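Side-chain contacts in aminoglycoside-O-phosphotransferase VIII (Streptomyces rimosus, PDB 4H05), which probably phosphorylates the 3'-hydroxyl of aminoglycoside antibiotics with ATP and magnesium, a reaction that confers antibiotic resistance: residues D8-A13 with V47-L52; E63-L68 with I73-V78; L191-V196 with L227-H232. All blocks are in the same frame, centred on the assembly; numbering follows the deposited sequence. Where two conformers were deposited one is given.

Contact 1. Residues D8-A13 with V47-L52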
loop_
_atom_site.group_PDB
_atom_site.type_symbol
_atom_site.label_atom_id
_atom_site.label_comp_id
_atom_site.label_asym_id
_atom_site.label_seq_id
_atom_site.Cartn_x
_atom_site.Cartn_y
_atom_site.Cartn_z
ATOM N N ASP A 8 -20.418 -13.910 -3.722
ATOM C CA ASP A 8 -20.736 -14.669 -4.910
ATOM C C ASP A 8 -21.534 -13.858 -5.894
ATOM O O ASP A 8 -21.290 -13.946 -7.080
ATOM C CB ASP A 8 -21.455 -15.955 -4.526
ATOM C CG ASP A 8 -20.474 -17.078 -4.211
ATOM O OD1 ASP A 8 -19.315 -16.991 -4.727
ATOM O OD2 ASP A 8 -20.864 -18.035 -3.492
ATOM N N ASP A 9 -22.471 -13.054 -5.380
ATOM C CA ASP A 9 -23.237 -12.072 -6.198
ATOM C C ASP A 9 -22.360 -11.089 -6.915
ATOM O O ASP A 9 -22.542 -10.803 -8.067
ATOM C CB ASP A 9 -24.108 -11.207 -5.273
ATOM C CG ASP A 9 -25.519 -11.645 -5.212
ATOM O OD1 ASP A 9 -25.792 -12.855 -5.466
ATOM O OD2 ASP A 9 -26.340 -10.738 -4.883
ATOM N N ALA A 10 -21.453 -10.502 -6.151
ATOM C CA ALA A 10 -20.563 -9.455 -6.621
ATOM C C ALA A 10 -19.640 -10.011 -7.726
ATOM O O ALA A 10 -19.546 -9.469 -8.821
ATOM C CB ALA A 10 -19.763 -8.919 -5.411
ATOM N N LEU A 11 -19.034 -11.154 -7.480
ATOM C CA LEU A 11 -18.204 -11.817 -8.486
ATOM C C LEU A 11 -18.966 -12.217 -9.763
ATOM O O LEU A 11 -18.449 -12.049 -10.894
ATOM C CB LEU A 11 -17.576 -13.053 -7.840
ATOM C CG LEU A 11 -16.444 -12.533 -6.920
ATOM C CD1 LEU A 11 -15.958 -13.609 -5.982
ATOM C CD2 LEU A 11 -15.303 -12.034 -7.861
ATOM N N ARG A 12 -20.179 -12.767 -9.616
ATOM C CA ARG A 12 -20.979 -13.096 -10.813
ATOM C C ARG A 12 -21.479 -11.835 -11.501
ATOM O O ARG A 12 -21.473 -11.775 -12.759
ATOM C CB ARG A 12 -22.165 -14.028 -10.500
ATOM C CG ARG A 12 -23.257 -14.060 -11.587
ATOM C CD ARG A 12 -24.503 -14.712 -11.012
ATOM N NE ARG A 12 -25.625 -14.735 -11.956
ATOM C CZ ARG A 12 -25.885 -15.713 -12.849
ATOM N NH1 ARG A 12 -25.090 -16.788 -12.979
ATOM N NH2 ARG A 12 -26.958 -15.618 -13.646
ATOM N N ALA A 13 -21.897 -10.795 -10.753
ATOM C CA ALA A 13 -22.290 -9.600 -11.547
ATOM C C ALA A 13 -21.021 -9.040 -12.267
ATOM O O ALA A 13 -21.064 -8.664 -13.435
ATOM C CB ALA A 13 -22.978 -8.539 -10.704
ATOM N N VAL A 47 -9.009 -6.352 -10.716
ATOM C CA VAL A 47 -10.295 -6.428 -9.956
ATOM C C VAL A 47 -9.997 -6.861 -8.549
ATOM O O VAL A 47 -9.264 -7.825 -8.334
ATOM C CB VAL A 47 -11.268 -7.421 -10.555
ATOM C CG1 VAL A 47 -12.434 -7.649 -9.620
ATOM C CG2 VAL A 47 -11.680 -7.000 -11.971
ATOM N N LYS A 48 -10.475 -6.073 -7.596
ATOM C CA LYS A 48 -10.302 -6.331 -6.179
ATOM C C LYS A 48 -11.708 -6.469 -5.617
ATOM O O LYS A 48 -12.583 -5.665 -5.910
ATOM C CB LYS A 48 -9.547 -5.186 -5.458
ATOM C CG LYS A 48 -8.061 -5.159 -5.774
ATOM C CD LYS A 48 -7.232 -4.009 -5.191
ATOM C CE LYS A 48 -7.470 -3.757 -3.740
ATOM N NZ LYS A 48 -6.659 -2.605 -3.259
ATOM N N VAL A 49 -11.912 -7.513 -4.834
ATOM C CA VAL A 49 -13.150 -7.672 -4.092
ATOM C C VAL A 49 -12.716 -7.941 -2.657
ATOM O O VAL A 49 -11.779 -8.702 -2.412
ATOM C CB VAL A 49 -13.998 -8.848 -4.689
ATOM C CG1 VAL A 49 -15.437 -8.829 -4.174
ATOM C CG2 VAL A 49 -14.021 -8.766 -6.210
ATOM N N ALA A 50 -13.359 -7.286 -1.702
ATOM C CA ALA A 50 -12.889 -7.401 -0.335
ATOM C C ALA A 50 -13.934 -7.960 0.657
ATOM O O ALA A 50 -15.140 -7.563 0.644
ATOM C CB ALA A 50 -12.402 -6.074 0.143
ATOM N N ALA A 51 -13.406 -8.855 1.516
ATOM C CA ALA A 51 -14.094 -9.418 2.701
ATOM C C ALA A 51 -14.242 -8.404 3.892
ATOM O O ALA A 51 -13.296 -8.198 4.660
ATOM C CB ALA A 51 -13.366 -10.701 3.154
ATOM N N LEU A 52 -15.413 -7.749 3.986
ATOM C CA LEU A 52 -15.904 -7.039 5.224
ATOM C C LEU A 52 -15.686 -5.475 5.307
ATOM O O LEU A 52 -16.292 -4.695 4.557
ATOM C CB LEU A 52 -15.428 -7.770 6.500
#

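Contact 2. Residues E63-L68 with I73-V78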
loop_
_atom_site.group_PDB
_atom_site.type_symbol
_atom_site.label_atom_id
_atom_site.label_comp_id
_atom_site.label_asym_id
_atom_site.label_seq_id
_atom_site.Cartn_x
_atom_site.Cartn_y
_atom_site.Cartn_z
ATOM N N GLU A 63 -12.003 6.595 -4.504
ATOM C CA GLU A 63 -11.938 8.050 -4.290
ATOM C C GLU A 63 -10.536 8.492 -4.261
ATOM O O GLU A 63 -10.227 9.495 -4.835
ATOM C CB GLU A 63 -12.517 8.431 -2.920
ATOM C CG GLU A 63 -14.021 8.396 -2.979
ATOM C CD GLU A 63 -14.721 8.717 -1.668
ATOM O OE1 GLU A 63 -14.078 8.727 -0.609
ATOM O OE2 GLU A 63 -15.933 9.030 -1.774
ATOM N N ARG A 64 -9.677 7.682 -3.628
ATOM C CA ARG A 64 -8.271 8.028 -3.532
ATOM C C ARG A 64 -7.577 7.950 -4.846
ATOM O O ARG A 64 -6.709 8.804 -5.208
ATOM C CB ARG A 64 -7.549 7.170 -2.498
ATOM C CG ARG A 64 -7.922 7.589 -1.082
ATOM C CD ARG A 64 -7.659 6.567 -0.011
ATOM N NE ARG A 64 -7.909 7.059 1.340
ATOM C CZ ARG A 64 -9.131 7.324 1.806
ATOM N NH1 ARG A 64 -10.212 7.214 1.042
ATOM N NH2 ARG A 64 -9.278 7.745 3.039
ATOM N N LEU A 65 -7.889 6.893 -5.552
ATOM C CA LEU A 65 -7.284 6.676 -6.887
ATOM C C LEU A 65 -7.555 7.829 -7.918
ATOM O O LEU A 65 -6.691 8.223 -8.787
ATOM C CB LEU A 65 -7.818 5.330 -7.405
ATOM C CG LEU A 65 -7.002 4.050 -7.663
ATOM C CD1 LEU A 65 -5.698 3.826 -7.067
ATOM C CD2 LEU A 65 -7.796 2.788 -7.448
ATOM N N VAL A 66 -8.778 8.294 -7.910
ATOM C CA VAL A 66 -9.248 9.340 -8.791
ATOM C C VAL A 66 -8.581 10.635 -8.430
ATOM O O VAL A 66 -8.195 11.424 -9.290
ATOM C CB VAL A 66 -10.804 9.485 -8.607
ATOM C CG1 VAL A 66 -11.278 10.758 -9.225
ATOM C CG2 VAL A 66 -11.614 8.301 -9.206
ATOM N N TRP A 67 -8.457 10.896 -7.122
ATOM C CA TRP A 67 -7.814 12.124 -6.731
ATOM C C TRP A 67 -6.341 12.095 -7.050
ATOM O O TRP A 67 -5.811 13.044 -7.645
ATOM C CB TRP A 67 -8.082 12.427 -5.288
ATOM C CG TRP A 67 -7.356 13.584 -4.789
ATOM C CD1 TRP A 67 -7.733 14.923 -4.886
ATOM C CD2 TRP A 67 -6.073 13.583 -4.111
ATOM N NE1 TRP A 67 -6.843 15.721 -4.258
ATOM C CE2 TRP A 67 -5.782 14.996 -3.806
ATOM C CE3 TRP A 67 -5.172 12.605 -3.736
ATOM C CZ2 TRP A 67 -4.613 15.395 -3.161
ATOM C CZ3 TRP A 67 -4.026 13.001 -3.044
ATOM C CH2 TRP A 67 -3.734 14.386 -2.790
ATOM N N LEU A 68 -5.690 10.979 -6.765
ATOM C CA LEU A 68 -4.317 10.818 -7.179
ATOM C C LEU A 68 -3.999 11.045 -8.690
ATOM O O LEU A 68 -2.972 11.629 -9.080
ATOM C CB LEU A 68 -3.834 9.465 -6.721
ATOM C CG LEU A 68 -3.015 9.204 -5.448
ATOM C CD1 LEU A 68 -2.554 10.337 -4.551
ATOM C CD2 LEU A 68 -3.526 7.985 -4.692
ATOM N N ILE A 73 -0.044 11.859 -9.728
ATOM C CA ILE A 73 0.702 10.620 -9.340
ATOM C C ILE A 73 0.279 9.530 -10.284
ATOM O O ILE A 73 -0.883 9.446 -10.589
ATOM C CB ILE A 73 0.333 10.201 -7.900
ATOM C CG1 ILE A 73 0.702 11.323 -6.928
ATOM C CG2 ILE A 73 0.952 8.860 -7.531
ATOM C CD1 ILE A 73 2.228 11.562 -6.781
ATOM N N PRO A 74 1.202 8.662 -10.738
ATOM C CA PRO A 74 0.804 7.620 -11.672
ATOM C C PRO A 74 0.045 6.495 -11.003
ATOM O O PRO A 74 0.568 5.859 -10.154
ATOM C CB PRO A 74 2.106 7.115 -12.208
ATOM C CG PRO A 74 3.103 7.384 -11.133
ATOM C CD PRO A 74 2.635 8.619 -10.410
ATOM N N VAL A 75 -1.195 6.272 -11.385
ATOM C CA VAL A 75 -2.117 5.400 -10.681
ATOM C C VAL A 75 -3.012 4.895 -11.813
ATOM O O VAL A 75 -3.286 5.605 -12.739
ATOM C CB VAL A 75 -2.777 6.323 -9.632
ATOM C CG1 VAL A 75 -4.063 6.961 -10.089
ATOM C CG2 VAL A 75 -2.810 5.728 -8.264
ATOM N N PRO A 76 -3.477 3.640 -11.781
ATOM C CA PRO A 76 -4.295 3.368 -12.971
ATOM C C PRO A 76 -5.710 3.988 -12.882
ATOM O O PRO A 76 -6.218 4.197 -11.820
ATOM C CB PRO A 76 -4.467 1.868 -12.902
ATOM C CG PRO A 76 -4.558 1.621 -11.403
ATOM C CD PRO A 76 -3.564 2.565 -10.776
ATOM N N ARG A 77 -6.338 4.206 -14.015
ATOM C CA ARG A 77 -7.697 4.704 -14.063
ATOM C C ARG A 77 -8.772 3.763 -13.505
ATOM O O ARG A 77 -8.745 2.529 -13.646
ATOM C CB ARG A 77 -7.966 5.055 -15.526
ATOM C CG ARG A 77 -9.383 5.434 -15.920
ATOM C CD ARG A 77 -9.441 5.924 -17.389
ATOM N NE ARG A 77 -8.732 7.209 -17.487
ATOM C CZ ARG A 77 -9.273 8.421 -17.268
ATOM N NH1 ARG A 77 -10.532 8.563 -16.972
ATOM N NH2 ARG A 77 -8.534 9.515 -17.347
ATOM N N VAL A 78 -9.745 4.328 -12.837
ATOM C CA VAL A 78 -10.788 3.538 -12.220
ATOM C C VAL A 78 -11.890 3.247 -13.223
ATOM O O VAL A 78 -12.234 4.148 -13.963
ATOM C CB VAL A 78 -11.413 4.293 -11.084
ATOM C CG1 VAL A 78 -12.685 3.511 -10.553
ATOM C CG2 VAL A 78 -10.315 4.526 -10.075
HETATM O O HOH W 1 -7.366 6.817 -11.086
#

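Contact 3. Residues L191-V196 with L227-H232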
loop_
_atom_site.group_PDB
_atom_site.type_symbol
_atom_site.label_atom_id
_atom_site.label_comp_id
_atom_site.label_asym_id
_atom_site.label_seq_id
_atom_site.Cartn_x
_atom_site.Cartn_y
_atom_site.Cartn_z
ATOM N N LEU A 191 3.451 1.570 1.455
ATOM C CA LEU A 191 4.377 1.755 0.366
ATOM C C LEU A 191 5.440 0.678 0.424
ATOM O O LEU A 191 6.537 0.868 0.936
ATOM C CB LEU A 191 5.024 3.104 0.397
ATOM C CG LEU A 191 5.927 3.551 -0.766
ATOM C CD1 LEU A 191 5.142 3.771 -2.019
ATOM C CD2 LEU A 191 6.750 4.823 -0.443
ATOM N N CYS A 192 5.096 -0.447 -0.141
ATOM C CA CYS A 192 5.927 -1.583 -0.159
ATOM C C CYS A 192 6.164 -1.818 -1.644
ATOM O O CYS A 192 5.363 -1.421 -2.483
ATOM C CB CYS A 192 5.267 -2.765 0.524
ATOM S SG CYS A 192 3.543 -3.026 0.113
ATOM N N PRO A 193 7.230 -2.520 -1.981
ATOM C CA PRO A 193 7.577 -2.719 -3.379
ATOM C C PRO A 193 6.475 -3.476 -4.157
ATOM O O PRO A 193 6.331 -3.344 -5.350
ATOM C CB PRO A 193 8.893 -3.487 -3.284
ATOM C CG PRO A 193 9.425 -3.145 -1.912
ATOM C CD PRO A 193 8.184 -3.192 -1.095
ATOM N N ASP A 194 5.687 -4.223 -3.443
ATOM C CA ASP A 194 4.521 -4.836 -3.959
ATOM C C ASP A 194 3.535 -3.907 -4.585
ATOM O O ASP A 194 2.952 -4.259 -5.515
ATOM C CB ASP A 194 3.836 -5.668 -2.847
ATOM C CG ASP A 194 4.110 -7.123 -3.023
ATOM O OD1 ASP A 194 3.974 -7.563 -4.185
ATOM O OD2 ASP A 194 4.536 -7.809 -2.072
ATOM N N ASN A 195 3.382 -2.702 -4.090
ATOM C CA ASN A 195 2.375 -1.777 -4.560
ATOM C C ASN A 195 2.864 -0.743 -5.557
ATOM O O ASN A 195 2.181 0.299 -5.839
ATOM C CB ASN A 195 1.891 -1.131 -3.260
ATOM C CG ASN A 195 1.116 -2.106 -2.461
ATOM O OD1 ASN A 195 0.540 -2.981 -3.094
ATOM N ND2 ASN A 195 1.067 -1.983 -1.114
ATOM N N VAL A 196 4.079 -0.977 -6.067
ATOM C CA VAL A 196 4.697 -0.088 -7.075
ATOM C C VAL A 196 5.161 -0.920 -8.270
ATOM O O VAL A 196 5.886 -1.934 -8.146
ATOM C CB VAL A 196 5.897 0.663 -6.515
ATOM C CG1 VAL A 196 6.428 1.677 -7.520
ATOM C CG2 VAL A 196 5.535 1.365 -5.220
ATOM N N LEU A 227 11.501 1.033 3.708
ATOM C CA LEU A 227 12.892 0.660 4.151
ATOM C C LEU A 227 12.920 -0.689 4.828
ATOM O O LEU A 227 13.898 -1.422 4.742
ATOM C CB LEU A 227 13.524 1.720 5.046
ATOM C CG LEU A 227 13.865 3.025 4.328
ATOM C CD1 LEU A 227 13.919 4.114 5.373
ATOM C CD2 LEU A 227 15.182 3.001 3.489
ATOM N N ARG A 228 11.817 -1.064 5.473
ATOM C CA ARG A 228 11.728 -2.391 6.048
ATOM C C ARG A 228 11.773 -3.423 4.944
ATOM O O ARG A 228 12.311 -4.495 5.152
ATOM C CB ARG A 228 10.436 -2.560 6.869
ATOM C CG ARG A 228 10.175 -3.976 7.374
ATOM C CD ARG A 228 8.884 -4.492 6.687
ATOM N NE ARG A 228 7.725 -3.982 7.361
ATOM C CZ ARG A 228 6.501 -3.701 6.870
ATOM N NH1 ARG A 228 6.086 -3.869 5.596
ATOM N NH2 ARG A 228 5.629 -3.226 7.763
ATOM N N GLU A 229 11.164 -3.145 3.788
ATOM C CA GLU A 229 11.205 -4.091 2.656
ATOM C C GLU A 229 12.572 -4.017 1.927
ATOM O O GLU A 229 13.214 -5.018 1.779
ATOM C CB GLU A 229 10.076 -3.848 1.706
ATOM C CG GLU A 229 8.699 -4.114 2.301
ATOM C CD GLU A 229 8.620 -5.471 2.979
ATOM O OE1 GLU A 229 8.938 -6.525 2.361
ATOM O OE2 GLU A 229 8.197 -5.512 4.134
ATOM N N LEU A 230 13.046 -2.833 1.572
ATOM C CA LEU A 230 14.346 -2.669 0.922
ATOM C C LEU A 230 15.535 -3.305 1.661
ATOM O O LEU A 230 16.580 -3.491 1.035
ATOM C CB LEU A 230 14.702 -1.165 0.668
ATOM C CG LEU A 230 13.955 -0.508 -0.490
ATOM C CD1 LEU A 230 14.276 0.969 -0.612
ATOM C CD2 LEU A 230 14.189 -1.220 -1.810
ATOM N N ALA A 231 15.418 -3.507 2.976
ATOM C CA ALA A 231 16.481 -4.164 3.801
ATOM C C ALA A 231 16.754 -5.610 3.383
ATOM O O ALA A 231 17.861 -6.107 3.563
ATOM C CB ALA A 231 16.108 -4.130 5.280
ATOM N N HIS A 232 15.730 -6.283 2.887
ATOM C CA HIS A 232 15.823 -7.651 2.362
ATOM C C HIS A 232 16.664 -7.763 1.105
ATOM O O HIS A 232 16.779 -6.832 0.322
ATOM C CB HIS A 232 14.456 -8.175 2.045
ATOM C CG HIS A 232 13.633 -8.439 3.241
ATOM N ND1 HIS A 232 13.648 -9.620 3.872
ATOM C CD2 HIS A 232 12.748 -7.631 3.933
ATOM C CE1 HIS A 232 12.818 -9.570 4.926
ATOM N NE2 HIS A 232 12.275 -8.351 4.964
#

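Contact 1. Residues D8-A13 with V47-L52
Val49 meets Ala10 and Leu11 where the N-terminal helix 6-17 lies on the five-stranded antiparallel sheet of a kinase-like N-terminal lobe. The evidence for a helix-on-sheet packing is the spacing: the two backbones come closest at the CA atoms of Leu11 and Val49, 7.9 Å apart, so side chains alone bridge the gap. The valine is the centre of the arrangement because its CB points at the helix and its two methyls divide the work. CG2, anti to the carbonyl carbon because CG1 is swung anti to the backbone N (chi1 -166°), is directed at Leu11, while CG1 is directed at Ala10. Ala10 and Leu11 leave the helix in different directions. Ala10 aims its CB at the strand, whereas the CB of Leu11 leaves the helix across the direction of the sheet, and only its branched end closes in. With its CG beside the backbone N (chi1 -75°), this leucine crosses the valine obliquely and presents CD2, not CD1, to it. The contact is small, 106 Å² over both sides, and wholly apolar. It is completed by neighbours: Trp89 of strand 86-93 touches both Ala10 and Val49, Tyr36 lies against Leu11, and Met7 and Leu14 of the same helix also touch Val49. On the other face of the strand, Lys48 turns away from the helix and forms salt bridges with Asp210, predicted to bind magnesium, and with Glu61 of helix 54-71, the latter pairing as in the lysine-glutamate bridge of protein kinases. The nearest approach between the segments is Leu11 CD2 to Val49 CG2, 3.9 Å; Ala10 CB stands farther from Val49 CG1, at 4.5 Å.

Contact 2. Residues E63-L68 with I73-V78
Val75 pushes into the shallow groove between Leu65 and Leu68, one turn apart on helix 54-71. Its CG2 is the bump: it rests 3.7 Å from Leu65 CD1 and 4.2 Å from Leu68 CB. The other methyl, CG1, comes within 3.2 Å of Leu65 O, a close and possibly strained approach given the unusual first torsion of this valine (chi1 93°). Farther along, Val78 supplies a second bump. With CG1 anti to the backbone N (chi1 172°), its CG2 turns to the helix and fits against Leu65 CB, 3.7 Å away, while CG and CD2 of that leucine and Val66 CG2 complete the hollow. A water spans the space between these two valines, donating to Pro76 O and, weakly, to Leu65 O. At the other end, Ile73 N donates to Leu68 O (3.0 Å, N-H...O angle 146°), and Ile73 CG1 lies near Leu68 CD1. A bond reaching back five residues, with an apolar contact between the same two residues, is consistent with a Schellman motif ending the helix. The chain thus folds back along the helix before entering strand 78-83, an arrangement like that of the αC helix and αC-β4 loop in protein kinases.

Contact 3. Residues L191-V196 with L227-H232
The backbone at Cys192 and Pro193 passes beside helix 220-230 at Glu229, the closest CA pair being Cys192 and Glu229 at 6.5 Å. On the first side the chain makes a short 3-10 turn at Pro193 and Asp194, as the bond from Asn195 N to Cys192 O (2.9 Å) indicates. On the other, Ala231 N reaches back four residues to Leu227 O, and His232 N three, to Glu229 O (3.0 Å). Across the contact the meeting is one of carbon on carbon. Glu229 points its CB at the proline, and its aliphatic stem crosses the pyrrolidine ring at about a right angle, with CB lying 3.4 Å from Pro193 CD and 3.7 Å from Pro193 CG. The first torsion (chi1 -65°) sets CG anti to the carbonyl carbon and so places it 3.6 Å from Pro193 CD; a bend at the second torsion then turns the carboxylate. That group is occupied within its own helix: Arg228 NH1 donates to Glu229 OE2 at 3.0 Å (N-H...O angle 157°). The acceptor is used on its anti side, with the donor 26° out of the carboxylate plane, whereas the oxygen lies nearly in the plane of the guanidinium. Arg228 NH2 has a second acid, Asp270, so the arginine is held between two carboxylates and its charge probably offsets that of Glu229. Asn195 ND2 bonds to the backbone O of Asp190, bracing the turn that joins the predicted proton acceptor to a predicted magnesium ligand. An Asp and an Asn five positions apart, linked in this way, are consistent with 191-196 being part of the catalytic loop, as in other members of the kinase fold, here flanked by helix 220-230.

In the fold
From the N terminus, contact 1 comes first: it closes a loop of 33 intervening residues that holds the first strands of the sheet, joining helix 6-17 to strand 43-50. The chain then runs into helix 54-71, and contact 2 closes a very short loop at the end of that helix, leading to strand 78-83 at the sheet's edge. Contact 3 follows much later, closing a loop of 30 residues between the probable catalytic loop and helix 220-230. The three are in series, so none nests in or crosses another. Contacts 1 and 2 belong to the sheet-bearing N-terminal lobe; contact 3, on the opposite side of the chain's centre from both, belongs to the other lobe.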